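Local coordinates for FHA domain-containing protein DDL (Arabidopsis thaliana, PDB 3VPY), which probably recognises phosphothreonine through its forkhead-associated (FHA) domain, which offers a cleft for binding the plant microRNA-processing enzyme Dicer-like1, at residues V83-G91 and I103-L111; P52-A63 and F119-V127. All coordinates share one frame; numbering follows the deposited sequence.

Contact 1: V83-G91 and I103-L111; sequences VKPYIMDLG and IEPQRYYEL
Backbone bonds join Ile87 and Tyr109 in both directions, Ile87 N to Tyr109 O at 2.8 Å and Tyr109 N to Ile87 O at 2.9 Å, making them the hydrogen-bonded pair of a short antiparallel ladder at the edge of the mixed sheet of the FHA sandwich. Leu111 N extends the ladder to Pro85 O. Beyond Tyr108 the 103-111 chain leaves this register, yet Gln106 N still reaches Asp89 O at 2.8 Å, and a water accepts the N-H of Asp89 and donates to the carbonyls of Glu104 and Arg107, tying strand to loop.

Among the aromatic contacts, the selenomethionine Met88 stands out: its chain runs extended with CG anti to the backbone N (chi1 180°) and turns at chi3, which sets CE 3.4 Å from the centroid of the Tyr108 ring, almost exactly on the ring normal. SE follows above the same face at a distance, a Met-aromatic contact. Tyr86 lays CD1 and CE1 along the backbone and CB of Glu110, and Arg68 adds a cation-pi contact to its ring.

Apolar packing continues on the side of Ile87, whose CG2 meets Leu111 CD2 at 3.8 Å and also touches Ile103 CD1; Ile117 and Phe119 of the other sheet also pack on Ile87. Lys84 NZ comes from above the carboxylate plane of Glu110 and meets OE2 at 2.8 Å in a salt bridge. Strand pairing, a hydrophobic inner side and the Met88-Tyr108 packing therefore carry the contact, between a partly exposed charged pair at one end and exposed Pro105 and Gln106 at the other.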
loop_
_atom_site.group_PDB
_atom_site.type_symbol
_atom_site.label_atom_id
_atom_site.label_comp_id
_atom_site.label_asym_id
_atom_site.label_seq_id
_atom_site.Cartn_x
_atom_site.Cartn_y
_atom_site.Cartn_z
ATOM N N VAL A 83 -8.808 -1.174 9.427
ATOM C CA VAL A 83 -7.799 -0.273 8.894
ATOM C C VAL A 83 -7.241 -0.891 7.622
ATOM O O VAL A 83 -6.679 -2.005 7.655
ATOM C CB VAL A 83 -6.669 -0.038 9.902
ATOM C CG1 VAL A 83 -5.544 0.794 9.277
ATOM C CG2 VAL A 83 -7.217 0.641 11.161
ATOM N N LYS A 84 -7.327 -0.139 6.524
ATOM C CA LYS A 84 -6.998 -0.662 5.201
ATOM C C LYS A 84 -6.044 0.241 4.455
ATOM O O LYS A 84 -6.014 1.446 4.713
ATOM C CB LYS A 84 -8.274 -0.828 4.369
ATOM C CG LYS A 84 -9.261 -1.786 5.014
ATOM C CD LYS A 84 -10.397 -2.119 4.074
ATOM C CE LYS A 84 -11.302 -0.910 3.890
ATOM N NZ LYS A 84 -12.348 -1.160 2.856
ATOM N N PRO A 85 -5.248 -0.339 3.535
ATOM C CA PRO A 85 -4.271 0.430 2.758
ATOM C C PRO A 85 -4.905 1.143 1.576
ATOM O O PRO A 85 -5.722 0.544 0.872
ATOM C CB PRO A 85 -3.302 -0.640 2.242
ATOM C CG PRO A 85 -4.157 -1.880 2.109
ATOM C CD PRO A 85 -5.217 -1.783 3.204
ATOM N N TYR A 86 -4.517 2.409 1.378
ATOM C CA TYR A 86 -4.903 3.208 0.193
ATOM C C TYR A 86 -3.664 3.829 -0.418
ATOM O O TYR A 86 -2.793 4.296 0.313
ATOM C CB TYR A 86 -5.858 4.351 0.594
ATOM C CG TYR A 86 -7.150 3.798 1.083
ATOM C CD1 TYR A 86 -8.297 3.816 0.280
ATOM C CD2 TYR A 86 -7.238 3.233 2.365
ATOM C CE1 TYR A 86 -9.503 3.247 0.753
ATOM C CE2 TYR A 86 -8.409 2.677 2.837
ATOM C CZ TYR A 86 -9.535 2.678 2.030
ATOM O OH TYR A 86 -10.674 2.115 2.529
ATOM N N ILE A 87 -3.568 3.841 -1.736
ATOM C CA ILE A 87 -2.419 4.512 -2.362
ATOM C C ILE A 87 -2.869 5.878 -2.885
ATOM O O ILE A 87 -4.022 6.032 -3.294
ATOM C CB ILE A 87 -1.779 3.642 -3.483
ATOM C CG1 ILE A 87 -0.439 4.216 -3.951
ATOM C CG2 ILE A 87 -2.748 3.466 -4.674
ATOM C CD1 ILE A 87 0.393 3.221 -4.708
HETATM N N MSE A 88 -1.962 6.857 -2.873
HETATM C CA MSE A 88 -2.249 8.156 -3.462
HETATM C C MSE A 88 -1.005 8.640 -4.198
HETATM O O MSE A 88 0.088 8.698 -3.615
HETATM C CB MSE A 88 -2.673 9.178 -2.392
HETATM C CG MSE A 88 -2.961 10.522 -2.998
HETATM SE SE MSE A 88 -3.619 11.851 -1.718
HETATM C CE MSE A 88 -5.475 11.380 -1.575
ATOM N N ASP A 89 -1.173 8.951 -5.481
ATOM C CA ASP A 89 -0.093 9.539 -6.253
ATOM C C ASP A 89 -0.026 11.038 -5.962
ATOM O O ASP A 89 -1.055 11.719 -5.886
ATOM C CB ASP A 89 -0.275 9.285 -7.734
ATOM C CG ASP A 89 0.777 9.968 -8.561
ATOM O OD1 ASP A 89 1.789 9.314 -8.876
ATOM O OD2 ASP A 89 0.628 11.157 -8.868
ATOM N N LEU A 90 1.190 11.562 -5.835
ATOM C CA LEU A 90 1.350 12.943 -5.383
ATOM C C LEU A 90 1.566 13.900 -6.545
ATOM O O LEU A 90 2.284 14.907 -6.408
ATOM C CB LEU A 90 2.487 13.057 -4.348
ATOM C CG LEU A 90 2.338 12.119 -3.142
ATOM C CD1 LEU A 90 3.560 12.158 -2.240
ATOM C CD2 LEU A 90 1.118 12.505 -2.333
ATOM N N GLY A 91 0.935 13.601 -7.675
ATOM C CA GLY A 91 1.101 14.409 -8.887
ATOM C C GLY A 91 2.416 14.211 -9.618
ATOM O O GLY A 91 3.025 15.177 -10.126
ATOM N N ILE A 103 -3.341 5.808 -11.940
ATOM C CA ILE A 103 -4.335 6.432 -11.065
ATOM C C ILE A 103 -4.359 7.947 -11.196
ATOM O O ILE A 103 -3.354 8.580 -11.552
ATOM C CB ILE A 103 -4.116 6.045 -9.595
ATOM C CG1 ILE A 103 -2.732 6.496 -9.086
ATOM C CG2 ILE A 103 -4.278 4.535 -9.404
ATOM C CD1 ILE A 103 -2.528 6.151 -7.589
ATOM N N GLU A 104 -5.534 8.524 -10.951
ATOM C CA GLU A 104 -5.691 9.968 -10.831
ATOM C C GLU A 104 -4.893 10.484 -9.641
ATOM O O GLU A 104 -4.987 9.922 -8.552
ATOM C CB GLU A 104 -7.176 10.314 -10.665
ATOM C CG GLU A 104 -7.877 10.404 -11.973
ATOM C CD GLU A 104 -7.422 11.640 -12.752
ATOM O OE1 GLU A 104 -7.478 12.768 -12.205
ATOM O OE2 GLU A 104 -6.998 11.482 -13.905
ATOM N N PRO A 105 -4.053 11.512 -9.852
ATOM C CA PRO A 105 -3.308 12.044 -8.710
ATOM C C PRO A 105 -4.208 12.638 -7.615
ATOM O O PRO A 105 -5.332 13.119 -7.897
ATOM C CB PRO A 105 -2.422 13.136 -9.343
ATOM C CG PRO A 105 -3.095 13.477 -10.634
ATOM C CD PRO A 105 -3.723 12.210 -11.113
ATOM N N GLN A 106 -3.710 12.598 -6.379
ATOM C CA GLN A 106 -4.352 13.255 -5.222
ATOM C C GLN A 106 -5.710 12.672 -4.860
ATOM O O GLN A 106 -6.581 13.369 -4.322
ATOM C CB GLN A 106 -4.437 14.784 -5.406
ATOM C CG GLN A 106 -3.097 15.436 -5.799
ATOM C CD GLN A 106 -2.087 15.535 -4.665
ATOM O OE1 GLN A 106 -2.409 15.338 -3.489
ATOM N NE2 GLN A 106 -0.847 15.859 -5.020
ATOM N N ARG A 107 -5.854 11.370 -5.116
ATOM C CA ARG A 107 -7.074 10.647 -4.796
ATOM C C ARG A 107 -6.691 9.305 -4.169
ATOM O O ARG A 107 -5.788 8.642 -4.650
ATOM C CB ARG A 107 -7.895 10.463 -6.074
ATOM C CG ARG A 107 -9.148 9.608 -5.905
ATOM C CD ARG A 107 -9.880 9.468 -7.232
ATOM N NE ARG A 107 -10.313 10.751 -7.794
ATOM C CZ ARG A 107 -10.790 10.907 -9.032
ATOM N NH1 ARG A 107 -10.906 9.857 -9.847
ATOM N NH2 ARG A 107 -11.160 12.113 -9.464
ATOM N N TYR A 108 -7.364 8.910 -3.085
ATOM C CA TYR A 108 -7.043 7.616 -2.465
ATOM C C TYR A 108 -7.680 6.483 -3.251
ATOM O O TYR A 108 -8.899 6.534 -3.555
ATOM C CB TYR A 108 -7.592 7.534 -1.038
ATOM C CG TYR A 108 -6.845 8.368 -0.026
ATOM C CD1 TYR A 108 -5.481 8.169 0.205
ATOM C CD2 TYR A 108 -7.516 9.340 0.726
ATOM C CE1 TYR A 108 -4.780 8.935 1.128
ATOM C CE2 TYR A 108 -6.811 10.123 1.657
ATOM C CZ TYR A 108 -5.461 9.920 1.846
ATOM O OH TYR A 108 -4.780 10.682 2.760
ATOM N N TYR A 109 -6.883 5.448 -3.532
ATOM C CA TYR A 109 -7.360 4.207 -4.153
ATOM C C TYR A 109 -7.116 3.028 -3.224
ATOM O O TYR A 109 -5.979 2.786 -2.810
ATOM C CB TYR A 109 -6.615 3.940 -5.478
ATOM C CG TYR A 109 -6.998 4.853 -6.594
ATOM C CD1 TYR A 109 -7.893 4.443 -7.571
ATOM C CD2 TYR A 109 -6.459 6.148 -6.691
ATOM C CE1 TYR A 109 -8.243 5.286 -8.616
ATOM C CE2 TYR A 109 -6.807 6.992 -7.733
ATOM C CZ TYR A 109 -7.691 6.558 -8.690
ATOM O OH TYR A 109 -8.047 7.388 -9.740
ATOM N N GLU A 110 -8.185 2.310 -2.871
ATOM C CA GLU A 110 -8.026 1.150 -1.969
ATOM C C GLU A 110 -7.129 0.084 -2.618
ATOM O O GLU A 110 -7.265 -0.198 -3.817
ATOM C CB GLU A 110 -9.382 0.542 -1.615
ATOM C CG GLU A 110 -9.289 -0.512 -0.507
ATOM C CD GLU A 110 -10.660 -1.059 -0.088
ATOM O OE1 GLU A 110 -11.687 -0.595 -0.623
ATOM O OE2 GLU A 110 -10.702 -1.978 0.751
ATOM N N LEU A 111 -6.226 -0.483 -1.823
ATOM C CA LEU A 111 -5.346 -1.569 -2.284
ATOM C C LEU A 111 -5.776 -2.920 -1.722
ATOM O O LEU A 111 -6.321 -3.004 -0.612
ATOM C CB LEU A 111 -3.905 -1.278 -1.878
ATOM C CG LEU A 111 -3.189 -0.097 -2.536
ATOM C CD1 LEU A 111 -1.778 0.047 -1.993
ATOM C CD2 LEU A 111 -3.167 -0.240 -4.052
HETATM O O HOH W 1 -3.859 9.146 -6.394
#

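Contact 2: P52-A63 and F119-V127; sequences PTDHPSCSKQHA and FGNSSREYV
Ser57 and Asn121 join two turns at one end of the FHA beta-sandwich: a type I turn, His55 to Cys58, meets a type II' turn, Phe119 to Ser122. Just beyond the first, Ser59 to His62 fits the S-x-x-H signature of FHA domains, probably part of the phosphothreonine-recognition end. Ser57 OG accepts the N-H of Asn121 at 2.9 Å and also shares a hydrogen bond with His55 ND1 at 2.8 Å. Gly120 takes the second position of its turn with positive phi, and its lack of a side chain lets Ser57 OG lie close.

The tight part lies inward. Phe119 directs its ring edge toward the face of His62 in an offset edge-to-face pair, planes at 69°, while its CB rests over the same imidazole. Ala63 CB approaches CE1 of Phe119 at 3.6 Å, Thr53 CG2 touches CD2, and Phe42 adds another ring to this cluster.

Toward solvent lie exposed Asn121 and partly exposed His55, whose imidazole, CG anti to the backbone N (chi1 -167°), has Ser122 CA over one face and Pro56 CD over the other. An alanine at His55 would remove this ring and is likely to leave Ser57 OG without one of its two partners and the Ser122 backbone without its cover. Looser still, a water links only weakly to Pro52 O and Arg124 NH1, its oxygen 2.6 Å from Tyr126 OH.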
loop_
_atom_site.group_PDB
_atom_site.type_symbol
_atom_site.label_atom_id
_atom_site.label_comp_id
_atom_site.label_asym_id
_atom_site.label_seq_id
_atom_site.Cartn_x
_atom_site.Cartn_y
_atom_site.Cartn_z
ATOM N N PRO A 52 12.647 3.938 -0.808
ATOM C CA PRO A 52 13.188 4.756 -1.889
ATOM C C PRO A 52 12.859 4.129 -3.234
ATOM O O PRO A 52 12.880 2.900 -3.373
ATOM C CB PRO A 52 14.706 4.768 -1.619
ATOM C CG PRO A 52 14.960 3.601 -0.735
ATOM C CD PRO A 52 13.666 3.099 -0.155
ATOM N N THR A 53 12.498 4.968 -4.196
ATOM C CA THR A 53 12.257 4.538 -5.563
ATOM C C THR A 53 13.316 5.218 -6.418
ATOM O O THR A 53 13.140 6.345 -6.900
ATOM C CB THR A 53 10.830 4.899 -6.032
ATOM O OG1 THR A 53 10.644 6.327 -5.937
ATOM C CG2 THR A 53 9.815 4.165 -5.175
ATOM N N ASP A 54 14.438 4.531 -6.581
ATOM C CA ASP A 54 15.642 5.146 -7.141
ATOM C C ASP A 54 15.616 5.365 -8.662
ATOM O O ASP A 54 16.425 6.124 -9.183
ATOM C CB ASP A 54 16.871 4.316 -6.752
ATOM C CG ASP A 54 17.216 4.419 -5.260
ATOM O OD1 ASP A 54 16.996 5.483 -4.626
ATOM O OD2 ASP A 54 17.750 3.421 -4.723
ATOM N N HIS A 55 14.719 4.686 -9.364
ATOM C CA HIS A 55 14.690 4.798 -10.829
ATOM C C HIS A 55 14.544 6.271 -11.262
ATOM O O HIS A 55 13.764 7.019 -10.663
ATOM C CB HIS A 55 13.564 3.947 -11.419
ATOM C CG HIS A 55 13.677 3.766 -12.900
ATOM N ND1 HIS A 55 13.049 4.593 -13.811
ATOM C CD2 HIS A 55 14.393 2.878 -13.629
ATOM C CE1 HIS A 55 13.361 4.214 -15.034
ATOM N NE2 HIS A 55 14.177 3.174 -14.952
ATOM N N PRO A 56 15.325 6.708 -12.260
ATOM C CA PRO A 56 15.303 8.125 -12.619
ATOM C C PRO A 56 13.947 8.649 -13.131
ATOM O O PRO A 56 13.755 9.851 -13.204
ATOM C CB PRO A 56 16.413 8.247 -13.688
ATOM C CG PRO A 56 16.664 6.875 -14.151
ATOM C CD PRO A 56 16.340 5.958 -13.019
ATOM N N SER A 57 13.001 7.769 -13.458
ATOM C CA SER A 57 11.676 8.281 -13.900
ATOM C C SER A 57 10.806 8.691 -12.720
ATOM O O SER A 57 9.734 9.291 -12.897
ATOM C CB SER A 57 10.939 7.253 -14.761
ATOM O OG SER A 57 10.651 6.089 -14.028
ATOM N N CYS A 58 11.231 8.337 -11.519
ATOM C CA CYS A 58 10.419 8.580 -10.316
ATOM C C CYS A 58 10.603 9.977 -9.736
ATOM O O CYS A 58 11.690 10.529 -9.755
ATOM C CB CYS A 58 10.762 7.565 -9.241
ATOM S SG CYS A 58 10.280 5.880 -9.735
ATOM N N SER A 59 9.532 10.531 -9.181
ATOM C CA SER A 59 9.592 11.879 -8.591
ATOM C C SER A 59 10.197 11.814 -7.187
ATOM O O SER A 59 10.245 10.733 -6.574
ATOM C CB SER A 59 8.178 12.478 -8.549
ATOM O OG SER A 59 7.578 12.494 -9.861
ATOM N N LYS A 60 10.683 12.956 -6.687
ATOM C CA LYS A 60 11.293 13.037 -5.353
ATOM C C LYS A 60 10.367 12.500 -4.256
ATOM O O LYS A 60 10.768 11.716 -3.381
ATOM C CB LYS A 60 11.675 14.488 -5.070
ATOM C CG LYS A 60 12.904 14.960 -5.845
ATOM C CD LYS A 60 13.112 16.445 -5.661
ATOM C CE LYS A 60 14.142 16.721 -4.612
ATOM N NZ LYS A 60 14.674 18.092 -4.819
ATOM N N GLN A 61 9.110 12.927 -4.329
ATOM C CA GLN A 61 8.018 12.384 -3.522
ATOM C C GLN A 61 6.915 11.949 -4.492
ATOM O O GLN A 61 6.231 12.786 -5.110
ATOM C CB GLN A 61 7.492 13.445 -2.540
ATOM C CG GLN A 61 8.541 13.977 -1.569
ATOM C CD GLN A 61 7.965 14.965 -0.564
ATOM O OE1 GLN A 61 6.921 14.710 0.026
ATOM N NE2 GLN A 61 8.666 16.076 -0.346
ATOM N N HIS A 62 6.770 10.639 -4.645
ATOM C CA HIS A 62 6.046 10.089 -5.778
ATOM C C HIS A 62 4.643 9.673 -5.375
ATOM O O HIS A 62 3.677 10.079 -6.006
ATOM C CB HIS A 62 6.792 8.877 -6.345
ATOM C CG HIS A 62 6.445 8.560 -7.763
ATOM N ND1 HIS A 62 5.279 7.940 -8.152
ATOM C CD2 HIS A 62 7.144 8.789 -8.901
ATOM C CE1 HIS A 62 5.282 7.788 -9.465
ATOM N NE2 HIS A 62 6.400 8.296 -9.941
ATOM N N ALA A 63 4.535 8.855 -4.334
ATOM C CA ALA A 63 3.234 8.299 -3.926
ATOM C C ALA A 63 3.305 7.969 -2.448
ATOM O O ALA A 63 4.399 7.768 -1.901
ATOM C CB ALA A 63 2.926 7.050 -4.706
ATOM N N PHE A 119 5.856 2.424 -10.059
ATOM C CA PHE A 119 5.994 3.874 -10.039
ATOM C C PHE A 119 6.723 4.301 -11.297
ATOM O O PHE A 119 7.800 3.783 -11.616
ATOM C CB PHE A 119 6.740 4.325 -8.763
ATOM C CG PHE A 119 6.103 3.835 -7.493
ATOM C CD1 PHE A 119 4.878 4.373 -7.059
ATOM C CD2 PHE A 119 6.709 2.842 -6.718
ATOM C CE1 PHE A 119 4.257 3.919 -5.859
ATOM C CE2 PHE A 119 6.103 2.375 -5.531
ATOM C CZ PHE A 119 4.861 2.922 -5.105
ATOM N N GLY A 120 6.131 5.260 -12.006
ATOM C CA GLY A 120 6.674 5.786 -13.233
ATOM C C GLY A 120 6.991 4.715 -14.258
ATOM O O GLY A 120 6.170 3.830 -14.520
ATOM N N ASN A 121 8.201 4.782 -14.807
ATOM C CA ASN A 121 8.668 3.810 -15.797
ATOM C C ASN A 121 9.757 2.910 -15.220
ATOM O O ASN A 121 10.651 2.422 -15.941
ATOM C CB ASN A 121 9.169 4.557 -17.030
ATOM C CG ASN A 121 8.120 5.494 -17.590
ATOM O OD1 ASN A 121 8.395 6.669 -17.884
ATOM N ND2 ASN A 121 6.891 4.978 -17.736
ATOM N N SER A 122 9.664 2.706 -13.909
ATOM C CA SER A 122 10.655 1.947 -13.171
ATOM C C SER A 122 10.747 0.502 -13.680
ATOM O O SER A 122 9.766 -0.060 -14.167
ATOM C CB SER A 122 10.357 1.992 -11.660
ATOM O OG SER A 122 11.331 1.254 -10.955
ATOM N N SER A 123 11.949 -0.051 -13.567
ATOM C CA SER A 123 12.251 -1.463 -13.800
ATOM C C SER A 123 11.870 -2.321 -12.580
ATOM O O SER A 123 11.989 -3.564 -12.613
ATOM C CB SER A 123 13.745 -1.615 -14.109
ATOM O OG SER A 123 14.544 -0.952 -13.137
ATOM N N ARG A 124 11.435 -1.662 -11.508
ATOM C CA ARG A 124 10.978 -2.364 -10.299
ATOM C C ARG A 124 9.461 -2.406 -10.212
ATOM O O ARG A 124 8.774 -1.551 -10.778
ATOM C CB ARG A 124 11.518 -1.702 -9.044
ATOM C CG ARG A 124 12.977 -1.781 -8.934
ATOM C CD ARG A 124 13.418 -1.568 -7.525
ATOM N NE ARG A 124 14.851 -1.787 -7.516
ATOM C CZ ARG A 124 15.549 -2.136 -6.453
ATOM N NH1 ARG A 124 14.950 -2.285 -5.274
ATOM N NH2 ARG A 124 16.856 -2.318 -6.594
ATOM N N GLU A 125 8.934 -3.413 -9.521
ATOM C CA GLU A 125 7.499 -3.516 -9.304
ATOM C C GLU A 125 7.306 -4.122 -7.938
ATOM O O GLU A 125 8.213 -4.744 -7.394
ATOM C CB GLU A 125 6.849 -4.440 -10.323
ATOM C CG GLU A 125 6.951 -4.012 -11.756
ATOM C CD GLU A 125 6.489 -5.120 -12.636
ATOM O OE1 GLU A 125 7.359 -5.883 -13.120
ATOM O OE2 GLU A 125 5.254 -5.253 -12.792
ATOM N N TYR A 126 6.116 -3.942 -7.396
ATOM C CA TYR A 126 5.818 -4.375 -6.042
ATOM C C TYR A 126 4.498 -5.129 -6.010
ATOM O O TYR A 126 3.568 -4.781 -6.744
ATOM C CB TYR A 126 5.731 -3.172 -5.091
ATOM C CG TYR A 126 6.937 -2.275 -5.131
ATOM C CD1 TYR A 126 7.945 -2.405 -4.173
ATOM C CD2 TYR A 126 7.085 -1.315 -6.147
ATOM C CE1 TYR A 126 9.058 -1.582 -4.202
ATOM C CE2 TYR A 126 8.201 -0.490 -6.199
ATOM C CZ TYR A 126 9.192 -0.632 -5.214
ATOM O OH TYR A 126 10.316 0.159 -5.242
ATOM N N VAL A 127 4.425 -6.158 -5.173
ATOM C CA VAL A 127 3.184 -6.894 -4.970
ATOM C C VAL A 127 2.806 -6.883 -3.486
ATOM O O VAL A 127 3.642 -7.197 -2.616
ATOM C CB VAL A 127 3.305 -8.370 -5.453
ATOM C CG1 VAL A 127 2.102 -9.194 -5.000
ATOM C CG2 VAL A 127 3.425 -8.408 -6.966
HETATM O O HOH W 2 12.612 -0.417 -4.111
#

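Overall arrangement
Both contacts belong to one FHA beta-sandwich, their centres about 15 Å apart. Along the chain 52-63 comes first, then 83-91 and 103-111, and finally 119-127, so contact 1 forms entirely within the span that contact 2 brings together. Contact 1 pairs strands 79-89 and 109-110 at an edge of the mixed sheet; contact 2 joins the loop before strand 63-73 to the end of strand 116-119 and the turn leading into 124-129, bridging the two sheets. They meet where Leu90 N probably bonds to His62 O, at 2.9 Å. This junction joins two loops of the kind that form the phosphothreonine-recognition end in FHA domains, so both contacts probably border it.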